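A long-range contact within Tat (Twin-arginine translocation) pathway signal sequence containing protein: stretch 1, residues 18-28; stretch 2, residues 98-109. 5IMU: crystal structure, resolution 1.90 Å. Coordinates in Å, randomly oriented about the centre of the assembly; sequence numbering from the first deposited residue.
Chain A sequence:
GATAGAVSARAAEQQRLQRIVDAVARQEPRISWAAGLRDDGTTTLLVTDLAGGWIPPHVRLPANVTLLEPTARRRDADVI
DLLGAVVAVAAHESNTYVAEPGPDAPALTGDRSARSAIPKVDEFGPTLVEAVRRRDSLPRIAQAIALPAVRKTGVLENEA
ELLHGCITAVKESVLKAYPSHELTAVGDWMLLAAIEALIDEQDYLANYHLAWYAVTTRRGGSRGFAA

Stretch 1, residues 18-28: QRIVDAVARQE
Stretch 2, residues 98-109: VAEPGPDAPALT

Stretch 1 is helical as it enters at Q18, the helix having begun earlier in the chain. Stretch 2 has no regular helix or strand; it passes the helix obliquely, with a type I beta turn from G102 to A105. R26 CA is 5.4 Å from V98 CA, R19 CA 6.3 Å from A105 CA, and I20 CA 6.4 Å from P106 CA. After A105 the chain turns back up the helix, so that L108 reaches A23 and Q27. The contact buries 575 Å², both sides summed.

Q18 (t) does not reach stretch 2; Q18 NE2 donates to D22 OD1 at 3.3 Å. R19 (m, t, m) points toward stretch 2, and R19 CD packs 3.5 Å from D104 O. One water accepts from R19 NE at 3.1 Å and donates to D104 O at 2.8 Å. I20 (m, t) is buried and sideways, with I20 CG1 4.2 Å from P106 CG.

D22 (m) sets D22 O 3.6 Å from V98 CG1. A23 points toward stretch 2. Its small side chain fits close to the loop, with A23 CB 3.9 Å from P106 CD and 4.3 Å from L108 CD2. The apolar ring of P106 suits its place against I20 and A23. A25 CB lies 3.9 Å from V98 CG2, with V98 at chi1 -172°. V98 offers its two methyls to A25, D22 and R26.

R26 is the most covered residue, at 100 Å². With chi1 to chi3 at p, t, p, its long side chain carries the guanidinium to the backbone of stretch 2. R26 NE and NH2 each donate to A99 O at 3.0 Å, a forked pair near the guanidinium plane. P101 N lies over one face, 3.7 Å from R26 NE. R26 CB packs 3.6 Å from V98 CG1.

Q27 (m, t) starts sideways, but its end comes nearer. Q27 NE2 donates to A23 O at 3.2 Å and lies 3.6 Å from L108 CD1. E28 (phi/psi -145/85) makes no contact with stretch 2.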

ATOM      1  N   GLN A  18      -3.617  -7.271 -17.086  1.00 10.51           N
ATOM      2  CA  GLN A  18      -2.315  -6.687 -17.391  1.00 14.11           C
ATOM      3  C   GLN A  18      -2.370  -5.164 -17.364  1.00  9.11           C
ATOM      4  O   GLN A  18      -1.422  -4.513 -16.911  1.00 10.96           O
ATOM      5  CB  GLN A  18      -1.813  -7.184 -18.747  1.00 12.99           C
ATOM      6  CG  GLN A  18      -0.329  -6.932 -18.970  1.00 17.75           C
ATOM      7  CD  GLN A  18       0.545  -7.694 -17.987  1.00 14.80           C
ATOM      8  OE1 GLN A  18       0.630  -8.920 -18.039  1.00 10.35           O
ATOM      9  NE2 GLN A  18       1.181  -6.970 -17.070  1.00 14.20           N
ATOM     10  N   ARG A  19      -3.469  -4.574 -17.848  1.00 12.41           N
ATOM     11  CA  ARG A  19      -3.606  -3.122 -17.783  1.00 10.19           C
ATOM     12  C   ARG A  19      -3.670  -2.640 -16.338  1.00 14.22           C
ATOM     13  O   ARG A  19      -3.148  -1.568 -16.012  1.00  9.91           O
ATOM     14  CB  ARG A  19      -4.845  -2.660 -18.552  1.00 14.10           C
ATOM     15  CG  ARG A  19      -4.752  -2.834 -20.059  1.00 17.55           C
ATOM     16  CD  ARG A  19      -5.857  -2.066 -20.778  1.00 21.00           C
ATOM     17  NE  ARG A  19      -7.194  -2.502 -20.384  1.00 20.17           N
ATOM     18  CZ  ARG A  19      -7.858  -3.492 -20.972  1.00 22.86           C
ATOM     19  NH1 ARG A  19      -7.311  -4.151 -21.982  1.00 17.82           N
ATOM     20  NH2 ARG A  19      -9.071  -3.824 -20.550  1.00 21.15           N
ATOM     21  N   ILE A  20      -4.306  -3.417 -15.459  1.00 10.37           N
ATOM     22  CA  ILE A  20      -4.356  -3.055 -14.045  1.00 10.28           C
ATOM     23  C   ILE A  20      -2.960  -3.098 -13.434  1.00 10.35           C
ATOM     24  O   ILE A  20      -2.557  -2.186 -12.702  1.00 10.11           O
ATOM     25  CB  ILE A  20      -5.335  -3.974 -13.293  1.00 12.10           C
ATOM     26  CG1 ILE A  20      -6.779  -3.619 -13.652  1.00 14.81           C
ATOM     27  CG2 ILE A  20      -5.119  -3.880 -11.788  1.00 18.52           C
ATOM     28  CD1 ILE A  20      -7.804  -4.516 -13.008  1.00 19.12           C
ATOM     29  N   VAL A  21      -2.198  -4.154 -13.732  1.00 11.03           N
ATOM     30  CA  VAL A  21      -0.830  -4.256 -13.225  1.00  9.48           C
ATOM     31  C   VAL A  21       0.021  -3.107 -13.752  1.00 12.40           C
ATOM     32  O   VAL A  21       0.723  -2.429 -12.992  1.00 11.93           O
ATOM     33  CB  VAL A  21      -0.216  -5.618 -13.596  1.00 12.44           C
ATOM     34  CG1 VAL A  21       1.273  -5.617 -13.307  1.00 14.92           C
ATOM     35  CG2 VAL A  21      -0.897  -6.736 -12.835  1.00  8.69           C
ATOM     36  N   ASP A  22      -0.027  -2.874 -15.066  1.00  8.53           N
ATOM     37  CA  ASP A  22       0.784  -1.811 -15.651  1.00 12.65           C
ATOM     38  C   ASP A  22       0.374  -0.438 -15.131  1.00  8.56           C
ATOM     39  O   ASP A  22       1.197   0.485 -15.106  1.00 12.33           O
ATOM     40  CB  ASP A  22       0.690  -1.863 -17.176  1.00 13.20           C
ATOM     41  CG  ASP A  22       1.318  -3.119 -17.754  1.00 17.28           C
ATOM     42  OD1 ASP A  22       2.030  -3.824 -17.008  1.00 15.42           O
ATOM     43  OD2 ASP A  22       1.104  -3.399 -18.954  1.00 18.49           O
ATOM     44  N   ALA A  23      -0.881  -0.289 -14.695  1.00 12.26           N
ATOM     45  CA  ALA A  23      -1.335   0.998 -14.177  1.00 13.11           C
ATOM     46  C   ALA A  23      -0.645   1.346 -12.863  1.00 15.19           C
ATOM     47  O   ALA A  23      -0.259   2.501 -12.644  1.00 10.71           O
ATOM     48  CB  ALA A  23      -2.853   0.988 -13.999  1.00 12.44           C
ATOM     49  N   VAL A  24      -0.488   0.369 -11.968  1.00  7.30           N
ATOM     50  CA  VAL A  24       0.239   0.654 -10.735  1.00 10.66           C
ATOM     51  C   VAL A  24       1.742   0.597 -10.971  1.00 12.82           C
ATOM     52  O   VAL A  24       2.504   1.326 -10.322  1.00 12.06           O
ATOM     53  CB  VAL A  24      -0.184  -0.302  -9.605  1.00 12.78           C
ATOM     54  CG1 VAL A  24      -1.628  -0.049  -9.207  1.00  9.91           C
ATOM     55  CG2 VAL A  24       0.020  -1.753 -10.014  1.00 12.48           C
ATOM     56  N   ALA A  25       2.193  -0.246 -11.905  1.00 12.84           N
ATOM     57  CA  ALA A  25       3.626  -0.387 -12.140  1.00  9.53           C
ATOM     58  C   ALA A  25       4.228   0.898 -12.692  1.00 14.07           C
ATOM     59  O   ALA A  25       5.333   1.285 -12.304  1.00 10.33           O
ATOM     60  CB  ALA A  25       3.893  -1.561 -13.082  1.00 12.32           C
ATOM     61  N   ARG A  26       3.518   1.587 -13.590  1.00 14.12           N
ATOM     62  CA  ARG A  26       4.087   2.820 -14.119  1.00 12.23           C
ATOM     63  C   ARG A  26       4.150   3.919 -13.065  1.00 13.78           C
ATOM     64  O   ARG A  26       4.972   4.832 -13.191  1.00 13.54           O
ATOM     65  CB  ARG A  26       3.311   3.299 -15.350  1.00 14.77           C
ATOM     66  CG  ARG A  26       1.943   3.894 -15.083  1.00 15.37           C
ATOM     67  CD  ARG A  26       1.397   4.525 -16.360  1.00 18.09           C
ATOM     68  NE  ARG A  26       1.469   3.601 -17.489  1.00 14.69           N
ATOM     69  CZ  ARG A  26       0.489   2.776 -17.842  1.00 19.50           C
ATOM     70  NH1 ARG A  26      -0.647   2.767 -17.159  1.00 14.48           N
ATOM     71  NH2 ARG A  26       0.642   1.964 -18.879  1.00 16.19           N
ATOM     72  N   GLN A  27       3.322   3.840 -12.018  1.00 11.12           N
ATOM     73  CA  GLN A  27       3.437   4.776 -10.904  1.00 14.24           C
ATOM     74  C   GLN A  27       4.636   4.450 -10.022  1.00 15.11           C
ATOM     75  O   GLN A  27       5.282   5.359  -9.491  1.00 14.61           O
ATOM     76  CB  GLN A  27       2.157   4.772 -10.067  1.00 12.09           C
ATOM     77  CG  GLN A  27       0.916   5.241 -10.805  1.00 11.68           C
ATOM     78  CD  GLN A  27      -0.322   5.201  -9.931  1.00 14.98           C
ATOM     79  OE1 GLN A  27      -0.501   6.047  -9.054  1.00  9.40           O
ATOM     80  NE2 GLN A  27      -1.181   4.213 -10.160  1.00  8.41           N
ATOM     81  N   GLU A  28       4.940   3.167  -9.842  1.00  9.88           N
ATOM     82  CA  GLU A  28       6.091   2.737  -9.045  1.00 13.81           C
ATOM     83  C   GLU A  28       6.691   1.481  -9.663  1.00 11.57           C
ATOM     84  O   GLU A  28       6.378   0.353  -9.259  1.00 12.31           O
ATOM     85  CB  GLU A  28       5.699   2.494  -7.587  1.00 10.03           C
ATOM     86  CG  GLU A  28       6.898   2.173  -6.720  1.00 13.64           C
ATOM     87  CD  GLU A  28       8.024   3.167  -6.938  1.00 15.62           C
ATOM     88  OE1 GLU A  28       7.914   4.298  -6.422  1.00 10.69           O
ATOM     89  OE2 GLU A  28       9.004   2.828  -7.637  1.00 15.31           O
ATOM     90  N   VAL A  98       7.704   0.467 -18.256  1.00 20.36           N
ATOM     91  CA  VAL A  98       6.264   0.434 -18.476  1.00 23.03           C
ATOM     92  C   VAL A  98       5.903   1.539 -19.457  1.00 22.42           C
ATOM     93  O   VAL A  98       6.356   2.680 -19.309  1.00 25.63           O
ATOM     94  CB  VAL A  98       5.483   0.598 -17.160  1.00 15.43           C
ATOM     95  CG1 VAL A  98       4.003   0.356 -17.394  1.00 18.40           C
ATOM     96  CG2 VAL A  98       6.028  -0.346 -16.099  1.00 21.17           C
ATOM     97  N   ALA A  99       5.081   1.200 -20.446  1.00 24.57           N
ATOM     98  CA  ALA A  99       4.694   2.168 -21.462  1.00 21.29           C
ATOM     99  C   ALA A  99       3.887   3.309 -20.853  1.00 24.19           C
ATOM    100  O   ALA A  99       3.197   3.147 -19.842  1.00 19.19           O
ATOM    101  CB  ALA A  99       3.881   1.486 -22.559  1.00 22.57           C
ATOM    102  N   GLU A 100       3.992   4.480 -21.479  1.00 24.99           N
ATOM    103  CA  GLU A 100       3.145   5.602 -21.111  1.00 30.28           C
ATOM    104  C   GLU A 100       1.677   5.211 -21.266  1.00 23.13           C
ATOM    105  O   GLU A 100       1.330   4.397 -22.128  1.00 21.61           O
ATOM    106  CB  GLU A 100       3.459   6.817 -21.983  1.00 26.46           C
ATOM    107  CG  GLU A 100       4.723   7.567 -21.592  1.00 30.90           C
ATOM    108  CD  GLU A 100       4.534   8.430 -20.357  1.00 34.76           C
ATOM    109  OE1 GLU A 100       3.423   8.970 -20.166  1.00 44.40           O
ATOM    110  OE2 GLU A 100       5.499   8.569 -19.576  1.00 33.07           O
ATOM    111  N   PRO A 101       0.792   5.770 -20.445  1.00 18.70           N
ATOM    112  CA  PRO A 101      -0.612   5.362 -20.504  1.00 20.42           C
ATOM    113  C   PRO A 101      -1.305   5.911 -21.738  1.00 28.54           C
ATOM    114  O   PRO A 101      -0.922   6.942 -22.295  1.00 19.76           O
ATOM    115  CB  PRO A 101      -1.206   5.960 -19.225  1.00 18.81           C
ATOM    116  CG  PRO A 101      -0.379   7.180 -18.990  1.00 23.33           C
ATOM    117  CD  PRO A 101       1.019   6.810 -19.424  1.00 23.88           C
ATOM    118  N   GLY A 102      -2.340   5.195 -22.161  1.00 26.31           N
ATOM    119  CA  GLY A 102      -3.192   5.636 -23.236  1.00 23.60           C
ATOM    120  C   GLY A 102      -4.621   5.762 -22.756  1.00 23.86           C
ATOM    121  O   GLY A 102      -4.898   5.742 -21.551  1.00 18.11           O
ATOM    122  N   PRO A 103      -5.561   5.900 -23.691  1.00 20.05           N
ATOM    123  CA  PRO A 103      -6.974   6.018 -23.296  1.00 26.90           C
ATOM    124  C   PRO A 103      -7.534   4.782 -22.606  1.00 29.24           C
ATOM    125  O   PRO A 103      -8.536   4.899 -21.891  1.00 32.26           O
ATOM    126  CB  PRO A 103      -7.690   6.285 -24.627  1.00 27.72           C
ATOM    127  CG  PRO A 103      -6.639   6.880 -25.507  1.00 19.60           C
ATOM    128  CD  PRO A 103      -5.362   6.187 -25.122  1.00 28.22           C
ATOM    129  N   ASP A 104      -6.932   3.609 -22.788  1.00 20.77           N
ATOM    130  CA  ASP A 104      -7.467   2.383 -22.208  1.00 20.31           C
ATOM    131  C   ASP A 104      -6.929   2.091 -20.811  1.00 21.46           C
ATOM    132  O   ASP A 104      -7.304   1.072 -20.220  1.00 18.05           O
ATOM    133  CB  ASP A 104      -7.188   1.196 -23.137  1.00 27.60           C
ATOM    134  CG  ASP A 104      -5.714   1.034 -23.458  1.00 34.90           C
ATOM    135  OD1 ASP A 104      -4.961   2.025 -23.342  1.00 39.88           O
ATOM    136  OD2 ASP A 104      -5.308  -0.087 -23.833  1.00 33.90           O
ATOM    137  N   ALA A 105      -6.076   2.953 -20.266  1.00 19.05           N
ATOM    138  CA  ALA A 105      -5.568   2.730 -18.921  1.00 19.41           C
ATOM    139  C   ALA A 105      -6.708   2.835 -17.909  1.00 16.77           C
ATOM    140  O   ALA A 105      -7.572   3.711 -18.037  1.00 12.83           O
ATOM    141  CB  ALA A 105      -4.470   3.741 -18.586  1.00 15.00           C
ATOM    142  N   PRO A 106      -6.744   1.965 -16.901  1.00 13.82           N
ATOM    143  CA  PRO A 106      -7.857   1.997 -15.945  1.00 13.06           C
ATOM    144  C   PRO A 106      -7.830   3.258 -15.098  1.00 11.37           C
ATOM    145  O   PRO A 106      -6.772   3.722 -14.668  1.00 13.75           O
ATOM    146  CB  PRO A 106      -7.629   0.747 -15.085  1.00 13.78           C
ATOM    147  CG  PRO A 106      -6.642  -0.090 -15.848  1.00 21.81           C
ATOM    148  CD  PRO A 106      -5.801   0.873 -16.617  1.00 13.44           C
ATOM    149  N   ALA A 107      -9.016   3.809 -14.855  1.00 12.20           N
ATOM    150  CA  ALA A 107      -9.139   4.991 -14.015  1.00 12.70           C
ATOM    151  C   ALA A 107      -8.733   4.671 -12.581  1.00 10.30           C
ATOM    152  O   ALA A 107      -9.125   3.645 -12.018  1.00  8.80           O
ATOM    153  CB  ALA A 107     -10.569   5.524 -14.056  1.00 12.18           C
ATOM    154  N   LEU A 108      -7.947   5.566 -11.988  1.00 11.22           N
ATOM    155  CA  LEU A 108      -7.366   5.330 -10.668  1.00 10.94           C
ATOM    156  C   LEU A 108      -8.298   5.842  -9.566  1.00 12.67           C
ATOM    157  O   LEU A 108      -7.985   6.763  -8.812  1.00 11.65           O
ATOM    158  CB  LEU A 108      -5.987   5.973 -10.589  1.00  9.03           C
ATOM    159  CG  LEU A 108      -5.029   5.532 -11.700  1.00  9.15           C
ATOM    160  CD1 LEU A 108      -3.732   6.326 -11.665  1.00  9.71           C
ATOM    161  CD2 LEU A 108      -4.755   4.040 -11.598  1.00 11.34           C
ATOM    162  N   THR A 109      -9.467   5.208  -9.481  1.00  7.12           N
ATOM    163  CA  THR A 109     -10.509   5.602  -8.541  1.00  9.33           C
ATOM    164  C   THR A 109     -10.718   4.586  -7.426  1.00 12.71           C
ATOM    165  O   THR A 109     -11.706   4.688  -6.690  1.00 11.24           O
ATOM    166  CB  THR A 109     -11.831   5.819  -9.280  1.00  8.81           C
ATOM    167  OG1 THR A 109     -12.263   4.582  -9.859  1.00 13.80           O
ATOM    168  CG2 THR A 109     -11.660   6.840 -10.385  1.00 10.93           C
TER
HETATM  169  O   HOH W   1      -8.609  -0.616 -18.367  1.00 40.97           O